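Local coordinates for protein L-ribulose 3-epimerase (Mesorhizobium loti, PDB 3VYL) that catalyses the C3 epimerisation of ketoses, probably acting best on L-ribulose, and binds a manganese ion within a TIM-barrel fold, at residues A[1-6]-A[235-240]; A[9-14]-A[265-270]; A[18-23]-A[35-40]; A[242-247]-A[259-264]. One frame throughout, in Å; residues are numbered along the deposited sequence.

Interaction 1: residues A[1-6]-A[235-240]; sequences MARIGI and ADDLSF
Ile6 and Phe240 lie side by side and point the same way, with Ile6 CD1 in the plane of the phenyl ring at its edge, 3.9 Å from Phe240 CD2. CG1 of Ile6 and CG of Phe240 are both anti to their backbone N (chi1 -172° and 173°), so the two side chains set out in like fashion. Ile4 and Leu238 share this face of the sheet but meet more loosely, and helix 266-292 packs over it. On the other face, Ser239 reaches toward Gly5, which has no side chain there, and the two CA atoms come within 4.0 Å. Ser239 OG is hydrogen-bonded to Tyr204 OH. The backbones are parallel: Gly5 N gives to Leu238 O (2.8 Å) and Phe240 N to Gly5 O (2.9 Å), while the bond from Leu238 N to Arg3 O is weak. Ahead of these strands, a carboxylate continues the pairing. Asp237 OD1 accepts from Arg3 N at 2.6 Å, met nearly along its C-O axis, and Arg3 CB rests beside the same oxygen. The guanidinium, turned 81° from the carboxylate plane, leads away from it. A water that donates to Met1 O (3.2 Å) also makes a weak bond to Asp237 OD1. Strand 4-7 and strand 238-240 are the first and last of the eight, so this seam closes the barrel. Chemically, backbone amides and one carboxylate, that of Asp237, join chain start to last strand; the Arg3 N-H would help stabilise negative charge on Asp237, whereas Arg3 NE forms its salt bridge with Asp33.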
# COMPACT_ATOMS: atom_id res chain seq x y z
N MET A 1 -29.98 3.66 -4.79
CA MET A 1 -30.53 2.89 -5.90
C MET A 1 -29.52 2.73 -7.00
O MET A 1 -29.86 2.62 -8.16
CB MET A 1 -31.78 3.53 -6.45
CG MET A 1 -32.27 2.82 -7.68
SD MET A 1 -33.42 3.86 -8.55
CE MET A 1 -32.37 5.14 -9.20
N ALA A 2 -28.27 2.73 -6.61
CA ALA A 2 -27.15 2.74 -7.52
C ALA A 2 -26.92 1.44 -8.25
O ALA A 2 -27.20 0.37 -7.76
CB ALA A 2 -25.94 3.16 -6.78
N ARG A 3 -26.33 1.59 -9.41
CA ARG A 3 -26.10 0.50 -10.31
C ARG A 3 -24.66 0.23 -10.39
O ARG A 3 -23.88 1.07 -10.16
CB ARG A 3 -26.64 0.85 -11.67
CG ARG A 3 -28.06 0.41 -11.83
CD ARG A 3 -28.23 -0.65 -10.77
NE ARG A 3 -29.30 -1.56 -11.05
CZ ARG A 3 -30.38 -1.66 -10.30
NH1 ARG A 3 -30.55 -0.89 -9.25
NH2 ARG A 3 -31.30 -2.55 -10.61
N ILE A 4 -24.30 -1.00 -10.65
CA ILE A 4 -22.95 -1.32 -10.94
C ILE A 4 -22.97 -1.72 -12.37
O ILE A 4 -23.60 -2.66 -12.76
CB ILE A 4 -22.46 -2.45 -10.07
CG1 ILE A 4 -22.54 -2.01 -8.63
CG2 ILE A 4 -21.02 -2.76 -10.35
CD1 ILE A 4 -21.59 -2.73 -7.74
N GLY A 5 -22.30 -0.94 -13.16
CA GLY A 5 -22.32 -1.16 -14.60
C GLY A 5 -21.06 -1.73 -15.22
O GLY A 5 -20.09 -2.05 -14.54
N ILE A 6 -21.10 -1.83 -16.55
CA ILE A 6 -19.99 -2.30 -17.36
C ILE A 6 -20.12 -1.62 -18.72
O ILE A 6 -21.23 -1.37 -19.19
CB ILE A 6 -20.01 -3.85 -17.47
CG1 ILE A 6 -18.74 -4.38 -18.16
CG2 ILE A 6 -21.28 -4.34 -18.16
CD1 ILE A 6 -18.58 -5.89 -18.09
N ALA A 235 -23.39 7.41 -3.50
CA ALA A 235 -24.58 6.57 -3.64
C ALA A 235 -25.08 6.47 -5.07
O ALA A 235 -26.26 6.24 -5.30
CB ALA A 235 -25.68 7.08 -2.72
N ASP A 236 -24.17 6.64 -6.02
CA ASP A 236 -24.52 6.71 -7.44
C ASP A 236 -23.84 5.59 -8.22
O ASP A 236 -23.17 4.73 -7.64
CB ASP A 236 -24.20 8.09 -8.02
CG ASP A 236 -25.27 8.60 -8.96
OD1 ASP A 236 -25.85 7.79 -9.73
OD2 ASP A 236 -25.55 9.82 -8.94
N ASP A 237 -24.02 5.59 -9.54
CA ASP A 237 -23.54 4.50 -10.38
C ASP A 237 -22.02 4.50 -10.58
O ASP A 237 -21.36 5.55 -10.55
CB ASP A 237 -24.22 4.54 -11.76
CG ASP A 237 -25.73 4.49 -11.69
OD1 ASP A 237 -26.29 3.75 -10.84
OD2 ASP A 237 -26.37 5.17 -12.52
N LEU A 238 -21.47 3.31 -10.77
CA LEU A 238 -20.09 3.17 -11.21
C LEU A 238 -19.96 1.96 -12.12
O LEU A 238 -20.69 0.97 -11.95
CB LEU A 238 -19.13 3.08 -10.02
CG LEU A 238 -19.32 2.04 -8.93
CD1 LEU A 238 -18.71 0.70 -9.35
CD2 LEU A 238 -18.64 2.55 -7.67
N SER A 239 -19.04 2.03 -13.07
CA SER A 239 -18.93 0.95 -14.05
C SER A 239 -17.52 0.47 -14.29
O SER A 239 -16.58 1.25 -14.25
CB SER A 239 -19.56 1.36 -15.37
OG SER A 239 -20.95 1.36 -15.20
N PHE A 240 -17.42 -0.82 -14.57
CA PHE A 240 -16.17 -1.46 -14.94
C PHE A 240 -15.82 -1.14 -16.39
O PHE A 240 -16.69 -1.13 -17.25
CB PHE A 240 -16.31 -2.96 -14.75
CG PHE A 240 -15.15 -3.76 -15.25
CD1 PHE A 240 -13.84 -3.46 -14.85
CD2 PHE A 240 -15.35 -4.82 -16.12
CE1 PHE A 240 -12.77 -4.21 -15.30
CE2 PHE A 240 -14.28 -5.57 -16.58
CZ PHE A 240 -12.99 -5.26 -16.16
O HOH W 1 -29.66 3.67 -11.20

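Interaction 2: residues A[9-14]-A[265-270]; sequences FVWSAS and DNMALA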
# COMPACT_ATOMS: atom_id res chain seq x y z
N PHE A 9 -18.31 -1.97 -24.64
CA PHE A 9 -17.14 -2.33 -25.43
C PHE A 9 -16.28 -3.42 -24.81
O PHE A 9 -15.32 -3.85 -25.43
CB PHE A 9 -16.30 -1.11 -25.78
CG PHE A 9 -16.97 -0.14 -26.72
CD1 PHE A 9 -18.19 -0.44 -27.32
CD2 PHE A 9 -16.36 1.08 -27.02
CE1 PHE A 9 -18.80 0.46 -28.18
CE2 PHE A 9 -16.97 1.98 -27.88
CZ PHE A 9 -18.19 1.67 -28.47
N VAL A 10 -16.61 -3.85 -23.59
CA VAL A 10 -16.02 -5.07 -23.03
C VAL A 10 -16.54 -6.26 -23.83
O VAL A 10 -15.85 -7.27 -23.98
CB VAL A 10 -16.41 -5.27 -21.54
CG1 VAL A 10 -15.94 -6.63 -21.02
CG2 VAL A 10 -15.86 -4.15 -20.66
N TRP A 11 -17.76 -6.13 -24.34
CA TRP A 11 -18.42 -7.22 -25.05
C TRP A 11 -18.32 -7.11 -26.57
O TRP A 11 -17.82 -8.02 -27.22
CB TRP A 11 -19.89 -7.28 -24.64
CG TRP A 11 -20.17 -7.45 -23.16
CD1 TRP A 11 -20.87 -6.59 -22.33
CD2 TRP A 11 -19.79 -8.58 -22.30
NE1 TRP A 11 -20.95 -7.09 -21.06
CE2 TRP A 11 -20.32 -8.28 -20.98
CE3 TRP A 11 -19.09 -9.76 -22.49
CZ2 TRP A 11 -20.15 -9.14 -19.91
CZ3 TRP A 11 -18.92 -10.62 -21.40
CH2 TRP A 11 -19.45 -10.31 -20.14
N SER A 12 -18.80 -5.99 -27.12
CA SER A 12 -18.82 -5.75 -28.57
C SER A 12 -18.84 -4.26 -28.91
O SER A 12 -19.37 -3.46 -28.14
CB SER A 12 -20.03 -6.43 -29.21
OG SER A 12 -20.29 -5.90 -30.51
N ALA A 13 -18.28 -3.91 -30.06
CA ALA A 13 -18.27 -2.52 -30.52
C ALA A 13 -19.30 -2.34 -31.62
O ALA A 13 -19.45 -1.24 -32.17
CB ALA A 13 -16.89 -2.12 -31.02
N SER A 14 -20.01 -3.41 -31.93
CA SER A 14 -20.95 -3.40 -33.04
C SER A 14 -22.33 -2.94 -32.60
O SER A 14 -22.73 -3.16 -31.45
CB SER A 14 -21.06 -4.78 -33.68
OG SER A 14 -22.31 -4.93 -34.32
N ASP A 265 -10.79 -13.77 -22.54
CA ASP A 265 -12.08 -14.29 -22.10
C ASP A 265 -12.83 -13.21 -21.32
O ASP A 265 -12.60 -13.05 -20.11
CB ASP A 265 -11.85 -15.53 -21.24
CG ASP A 265 -13.14 -16.14 -20.71
OD1 ASP A 265 -13.03 -17.10 -19.93
OD2 ASP A 265 -14.25 -15.67 -21.06
N ASN A 266 -13.72 -12.49 -21.99
CA ASN A 266 -14.41 -11.39 -21.34
C ASN A 266 -15.57 -11.73 -20.41
O ASN A 266 -16.06 -10.85 -19.71
CB ASN A 266 -14.85 -10.31 -22.34
CG ASN A 266 -15.65 -10.86 -23.49
OD1 ASN A 266 -16.27 -10.11 -24.22
ND2 ASN A 266 -15.61 -12.16 -23.68
N MET A 267 -16.01 -12.99 -20.41
CA MET A 267 -16.97 -13.39 -19.40
C MET A 267 -16.24 -13.54 -18.07
O MET A 267 -16.71 -13.05 -17.05
CB MET A 267 -17.71 -14.68 -19.76
CG MET A 267 -18.77 -15.09 -18.74
SD MET A 267 -19.97 -13.79 -18.35
CE MET A 267 -21.04 -13.80 -19.78
N ALA A 268 -15.09 -14.22 -18.10
CA ALA A 268 -14.27 -14.39 -16.91
C ALA A 268 -13.90 -13.01 -16.35
O ALA A 268 -14.11 -12.74 -15.17
CB ALA A 268 -13.03 -15.20 -17.22
N LEU A 269 -13.40 -12.16 -17.23
CA LEU A 269 -13.06 -10.79 -16.90
C LEU A 269 -14.23 -10.07 -16.22
O LEU A 269 -14.04 -9.44 -15.18
CB LEU A 269 -12.60 -10.04 -18.16
CG LEU A 269 -12.30 -8.56 -17.96
CD1 LEU A 269 -10.87 -8.36 -17.47
CD2 LEU A 269 -12.57 -7.77 -19.23
N ALA A 270 -15.43 -10.16 -16.79
CA ALA A 270 -16.58 -9.44 -16.23
C ALA A 270 -17.04 -9.99 -14.87
O ALA A 270 -17.17 -9.23 -13.90
CB ALA A 270 -17.72 -9.39 -17.22
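One indole, that of Trp11, meets a backbone carbonyl, a methyl group and a methionine sulfur on the first turn of a helix. Its six-membered ring comes up obliquely to the side chains there: CZ3 lies 3.3 Å from the carbonyl oxygen Asn266 O, and CH2 3.5 Å from Ala270 CB. Asn266 O also accepts the helical bond from Ala270 N, so the indole sits against an oxygen already engaged in the helix. Met267 joins from the same turn. Its chain bends at chi2 and again at chi3 (53° and 77°), placing CE 3.9 Å from Trp11 CH2, and SD makes an oblique Met-aromatic contact, 5.2 Å from the centroid of the six-membered ring. Beside the indole, Val10 crosses Leu269 obliquely, with CG1 of Val10 4.0 Å from CD2 of Leu269, and its side chain slides past that of Asn266 in the opposite direction. The helix begins with Asp265 as N-cap: OD2 accepts from Met267 N at 3.3 Å, approached from above the carboxylate plane, and more weakly from Ala268 N. At the far end of the loop, Ser12 OG accepts from Ser14 N, forming an ST turn. Trp11 also touches Thr23, Asn26 and Thr27 of helix 17-30, so it wedges between that helix and helix 266-292. The contact belongs to the region where the TIM barrel closes: the loop after its first strand packs on the start of its last helix.

Interaction 3: residues A[18-23]-A[35-40]; sequences SELERT and IEFSYL
Within the first beta-alpha-beta unit of the barrel (strand 4-7, helix 17-30, strand 34-37), Leu20 and Thr23 of the helix pack on Ile35, Phe37 and Leu40 of the strand and the turn that follows it. The axes of helix 18-23 and strand 35-37 approach to 11.3 Å, with an angle of 145° between their N-to-C directions. Leu20 CD2 does double duty, lying 3.9 Å from Phe37 CE1 and 4.0 Å from Leu40 CD2; its side chain crosses Phe37 obliquely and slides past Leu40 in the opposite direction. Phe37 is held between its own neighbours, with Ile35 CG1 toward the rim of one face and Leu40 CD1 toward the rim of the other. Glu36 points to the opposite side of the strand, where its OE1 is hydrogen-bonded to NE2 of the manganese ligand His206, which makes Glu36 a second-shell residue. Thr23 and Ile35 cross at about a right angle, with Thr23 CG2 3.7 Å from Ile35 CD1. That methyl is anti to the backbone N while the hydroxyl folds back along the helix (chi1 -62°): Thr23 OG1 donates to Glu19 O at 3.0 Å, and Thr23 N reaches the same oxygen from the opposite face of its carbonyl plane.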
# COMPACT_ATOMS: atom_id res chain seq x y z
N SER A 18 -28.40 -8.05 -33.11
CA SER A 18 -28.04 -9.35 -32.56
C SER A 18 -26.85 -9.24 -31.60
O SER A 18 -26.76 -9.96 -30.61
CB SER A 18 -27.77 -10.33 -33.71
OG SER A 18 -26.47 -10.89 -33.66
N GLU A 19 -25.94 -8.31 -31.91
CA GLU A 19 -24.78 -8.00 -31.06
C GLU A 19 -25.15 -7.16 -29.84
O GLU A 19 -24.62 -7.38 -28.75
CB GLU A 19 -23.69 -7.30 -31.88
CG GLU A 19 -22.83 -8.25 -32.69
CD GLU A 19 -22.05 -9.22 -31.82
OE1 GLU A 19 -21.00 -8.83 -31.28
OE2 GLU A 19 -22.50 -10.37 -31.66
N LEU A 20 -26.04 -6.18 -30.03
CA LEU A 20 -26.59 -5.38 -28.94
C LEU A 20 -27.37 -6.24 -27.95
O LEU A 20 -27.36 -6.01 -26.74
CB LEU A 20 -27.51 -4.29 -29.49
CG LEU A 20 -26.89 -3.07 -30.20
CD1 LEU A 20 -27.99 -2.14 -30.70
CD2 LEU A 20 -25.91 -2.30 -29.32
N GLU A 21 -28.03 -7.25 -28.50
CA GLU A 21 -28.76 -8.25 -27.75
C GLU A 21 -27.78 -9.06 -26.89
O GLU A 21 -27.99 -9.24 -25.69
CB GLU A 21 -29.43 -9.20 -28.73
CG GLU A 21 -30.93 -9.25 -28.63
CD GLU A 21 -31.44 -10.68 -28.68
OE1 GLU A 21 -32.23 -11.01 -29.60
OE2 GLU A 21 -31.05 -11.48 -27.79
N ARG A 22 -26.72 -9.55 -27.53
CA ARG A 22 -25.67 -10.30 -26.84
C ARG A 22 -25.02 -9.49 -25.70
O ARG A 22 -24.87 -10.00 -24.59
CB ARG A 22 -24.61 -10.76 -27.84
CG ARG A 22 -24.76 -12.21 -28.24
CD ARG A 22 -23.72 -13.08 -27.55
NE ARG A 22 -24.32 -14.30 -27.00
CZ ARG A 22 -23.63 -15.32 -26.50
NH1 ARG A 22 -22.31 -15.31 -26.48
NH2 ARG A 22 -24.28 -16.37 -26.02
N THR A 23 -24.66 -8.24 -25.99
CA THR A 23 -24.09 -7.35 -24.99
C THR A 23 -24.93 -7.39 -23.70
O THR A 23 -24.42 -7.65 -22.62
CB THR A 23 -23.95 -5.93 -25.56
OG1 THR A 23 -23.05 -5.97 -26.67
CG2 THR A 23 -23.38 -4.97 -24.55
N ILE A 35 -25.72 -0.88 -18.18
CA ILE A 35 -24.92 -0.97 -19.41
C ILE A 35 -24.58 0.43 -19.89
O ILE A 35 -25.43 1.32 -19.90
CB ILE A 35 -25.61 -1.81 -20.53
CG1 ILE A 35 -24.64 -2.10 -21.70
CG2 ILE A 35 -26.88 -1.15 -21.05
CD1 ILE A 35 -23.50 -3.04 -21.37
N GLU A 36 -23.32 0.62 -20.25
CA GLU A 36 -22.86 1.87 -20.82
C GLU A 36 -22.59 1.69 -22.31
O GLU A 36 -21.83 0.81 -22.72
CB GLU A 36 -21.61 2.34 -20.09
CG GLU A 36 -21.04 3.69 -20.52
CD GLU A 36 -19.91 4.13 -19.61
OE1 GLU A 36 -19.79 3.53 -18.52
OE2 GLU A 36 -19.15 5.06 -19.95
N PHE A 37 -23.19 2.53 -23.12
CA PHE A 37 -23.02 2.49 -24.54
C PHE A 37 -22.27 3.71 -24.93
O PHE A 37 -22.53 4.72 -24.39
CB PHE A 37 -24.37 2.47 -25.22
CG PHE A 37 -25.06 1.14 -25.18
CD1 PHE A 37 -24.50 0.05 -25.75
CD2 PHE A 37 -26.26 1.01 -24.58
CE1 PHE A 37 -25.10 -1.15 -25.72
CE2 PHE A 37 -26.89 -0.19 -24.55
CZ PHE A 37 -26.31 -1.27 -25.12
N SER A 38 -21.26 3.58 -25.78
CA SER A 38 -20.50 4.70 -26.33
C SER A 38 -21.09 5.65 -27.35
O SER A 38 -20.81 6.81 -27.32
CB SER A 38 -19.29 4.18 -27.03
OG SER A 38 -19.27 4.69 -28.36
N TYR A 39 -21.72 5.12 -28.38
CA TYR A 39 -22.64 5.88 -29.20
C TYR A 39 -23.37 4.96 -30.14
O TYR A 39 -22.79 4.04 -30.66
CB TYR A 39 -21.94 7.02 -29.94
CG TYR A 39 -22.89 8.06 -30.45
CD1 TYR A 39 -23.25 9.13 -29.68
CD2 TYR A 39 -23.43 7.96 -31.70
CE1 TYR A 39 -24.12 10.08 -30.15
CE2 TYR A 39 -24.30 8.90 -32.18
CZ TYR A 39 -24.62 9.95 -31.40
OH TYR A 39 -25.48 10.86 -31.88
N LEU A 40 -24.62 5.28 -30.41
CA LEU A 40 -25.45 4.49 -31.27
C LEU A 40 -26.15 5.37 -32.28
O LEU A 40 -26.74 6.36 -31.92
CB LEU A 40 -26.47 3.76 -30.43
CG LEU A 40 -25.92 2.78 -29.41
CD1 LEU A 40 -27.04 2.27 -28.55
CD2 LEU A 40 -25.29 1.61 -30.10

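Interaction 4: residues A[242-247]-A[259-264]; sequences SFSSEI and WRNLWT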
# COMPACT_ATOMS: atom_id res chain seq x y z
N SER A 242 -12.71 -1.97 -19.35
CA SER A 242 -11.52 -2.64 -19.83
C SER A 242 -11.69 -2.91 -21.31
O SER A 242 -12.72 -3.34 -21.73
CB SER A 242 -11.35 -3.94 -19.09
OG SER A 242 -10.16 -4.58 -19.38
N PHE A 243 -10.68 -2.68 -22.13
CA PHE A 243 -10.87 -2.86 -23.57
C PHE A 243 -9.86 -3.82 -24.20
O PHE A 243 -8.77 -4.07 -23.64
CB PHE A 243 -10.89 -1.50 -24.28
CG PHE A 243 -11.95 -0.54 -23.75
CD1 PHE A 243 -13.30 -0.92 -23.69
CD2 PHE A 243 -11.60 0.74 -23.34
CE1 PHE A 243 -14.27 -0.04 -23.21
CE2 PHE A 243 -12.57 1.63 -22.87
CZ PHE A 243 -13.90 1.24 -22.81
N SER A 244 -10.26 -4.36 -25.36
CA SER A 244 -9.44 -5.28 -26.16
C SER A 244 -9.39 -4.84 -27.61
O SER A 244 -10.44 -4.57 -28.23
CB SER A 244 -9.99 -6.71 -26.10
OG SER A 244 -9.60 -7.48 -27.23
N SER A 245 -8.17 -4.78 -28.14
CA SER A 245 -7.88 -4.50 -29.56
C SER A 245 -8.78 -5.32 -30.48
O SER A 245 -9.28 -4.83 -31.49
CB SER A 245 -6.41 -4.83 -29.86
OG SER A 245 -5.92 -4.13 -30.98
N GLU A 246 -9.01 -6.55 -30.08
CA GLU A 246 -9.84 -7.49 -30.79
C GLU A 246 -11.27 -7.07 -30.90
O GLU A 246 -11.93 -7.38 -31.85
CB GLU A 246 -9.75 -8.83 -30.13
CG GLU A 246 -8.37 -9.45 -30.18
CD GLU A 246 -7.81 -9.54 -31.57
OE1 GLU A 246 -6.79 -10.19 -31.77
OE2 GLU A 246 -8.40 -8.94 -32.46
N ILE A 247 -11.79 -6.43 -29.88
CA ILE A 247 -13.18 -6.03 -29.88
C ILE A 247 -13.53 -4.59 -30.27
O ILE A 247 -14.48 -4.35 -30.96
CB ILE A 247 -13.80 -6.37 -28.54
CG1 ILE A 247 -13.72 -7.85 -28.33
CG2 ILE A 247 -15.23 -5.92 -28.49
CD1 ILE A 247 -13.81 -8.25 -26.89
N TRP A 259 -2.43 -1.60 -27.64
CA TRP A 259 -1.47 -2.26 -28.50
C TRP A 259 -1.39 -3.72 -28.21
O TRP A 259 -0.90 -4.51 -29.03
CB TRP A 259 -0.11 -1.65 -28.25
CG TRP A 259 -0.06 -0.16 -28.45
CD1 TRP A 259 0.60 0.78 -27.67
CD2 TRP A 259 -0.70 0.63 -29.53
NE1 TRP A 259 0.44 2.05 -28.18
CE2 TRP A 259 -0.33 2.02 -29.30
CE3 TRP A 259 -1.49 0.32 -30.63
CZ2 TRP A 259 -0.75 3.04 -30.13
CZ3 TRP A 259 -1.91 1.35 -31.46
CH2 TRP A 259 -1.55 2.68 -31.22
N ARG A 260 -1.82 -4.08 -27.01
CA ARG A 260 -1.71 -5.43 -26.53
C ARG A 260 -2.95 -5.72 -25.73
O ARG A 260 -3.52 -4.82 -25.11
CB ARG A 260 -0.43 -5.62 -25.68
CG ARG A 260 -0.37 -4.79 -24.42
CD ARG A 260 1.01 -4.74 -23.80
NE ARG A 260 0.94 -3.87 -22.62
CZ ARG A 260 0.92 -4.30 -21.36
NH1 ARG A 260 1.03 -5.59 -21.08
NH2 ARG A 260 0.83 -3.42 -20.38
N ASN A 261 -3.39 -6.96 -25.77
CA ASN A 261 -4.58 -7.33 -25.06
C ASN A 261 -4.27 -8.20 -23.85
O ASN A 261 -3.53 -9.19 -23.94
CB ASN A 261 -5.61 -7.95 -26.00
CG ASN A 261 -6.12 -6.95 -27.03
OD1 ASN A 261 -6.30 -5.77 -26.71
ND2 ASN A 261 -6.37 -7.42 -28.25
N LEU A 262 -4.84 -7.79 -22.73
CA LEU A 262 -4.51 -8.34 -21.43
C LEU A 262 -5.43 -9.48 -21.02
O LEU A 262 -5.17 -10.18 -20.05
CB LEU A 262 -4.52 -7.22 -20.39
CG LEU A 262 -3.23 -6.39 -20.35
CD1 LEU A 262 -3.03 -5.59 -21.63
CD2 LEU A 262 -3.27 -5.46 -19.15
N TRP A 263 -6.50 -9.65 -21.79
CA TRP A 263 -7.43 -10.75 -21.60
C TRP A 263 -7.94 -11.23 -22.93
O TRP A 263 -7.79 -10.55 -23.94
CB TRP A 263 -8.60 -10.33 -20.70
CG TRP A 263 -9.27 -9.04 -21.13
CD1 TRP A 263 -8.99 -7.76 -20.70
CD2 TRP A 263 -10.37 -8.88 -22.10
NE1 TRP A 263 -9.80 -6.84 -21.31
CE2 TRP A 263 -10.65 -7.44 -22.17
CE3 TRP A 263 -11.12 -9.75 -22.89
CZ2 TRP A 263 -11.63 -6.91 -22.99
CZ3 TRP A 263 -12.11 -9.20 -23.73
CH2 TRP A 263 -12.36 -7.82 -23.78
N THR A 264 -8.54 -12.41 -22.92
CA THR A 264 -9.12 -13.04 -24.11
C THR A 264 -10.54 -13.46 -23.81
O THR A 264 -11.38 -13.49 -24.69
CB THR A 264 -8.34 -14.31 -24.50
OG1 THR A 264 -8.05 -15.07 -23.32
CG2 THR A 264 -7.03 -13.95 -25.20
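Trp263 and Asn261 carry most of the contact, each pressing on a different part of the loop 242-247, and Ser244 touches both. In Trp263, CG stands between the backbone N and the carbonyl carbon (chi1 51°), and the indole lies against the loop. Ser244 CB sits over one face in a CH-pi contact, 3.8 Å from the centroid of the six-membered ring and displaced toward the rim. At the ring edge, near its plane, Ile247 CD1 approaches CH2 of Trp263 to 3.5 Å, the two side chains crossing at about a right angle. At the pyrrole end, Trp263 NE1 donates to Ser242 OG (3.0 Å) in a bent bond, the oxygen lying 29° out of the ring plane. Ser242 OG is also hydrogen-bonded to Arg212 O. Asn261 lies against the turn made by residues 244 to 247, its CG 3.2 Å from Ser245 N and 3.5 Å from Ser244 OG. The turn itself is closed by Ile247 N bonding to Ser244 O at 2.8 Å, with a weak bond from Glu246 N to Ser244 OG. Beyond the contact, Arg260 forms a salt bridge with Glu187 of the third subunit, and Trp259 NE1 is hydrogen-bonded to Arg151 O of that subunit. Both segments belong to the connection between the eighth strand (238-240) and the last helix (266-292) of the TIM barrel, with Phe243 next to the metal ligand Glu241; they bracket helix 250-255, and Leu269 of the last helix touches both Trp263 and Ser242.

Interactions 1 and 2 meet where Ile6 CD1 lies 3.7 Å from Ala270 CB, linking the seam of the barrel to its last helix. Interaction 3 adjoins the same first strand: Ile6 O and Glu36 N, 3.1 Å apart, probably form a hydrogen bond between neighbouring strands. Interaction 2 also touches interaction 4, with Leu269 CD2 3.5 Å from Trp263 CE2; their centres are 9 Å apart. Interactions 3 and 4 do not touch. Around the manganese, bound by Glu147, Asp180, His206 and Glu241, the side chain of Phe243 in interaction 4 comes within about 6 Å of the ion, Ser239 of interaction 1 about 8 Å and Val10 of interaction 2 about 11 Å.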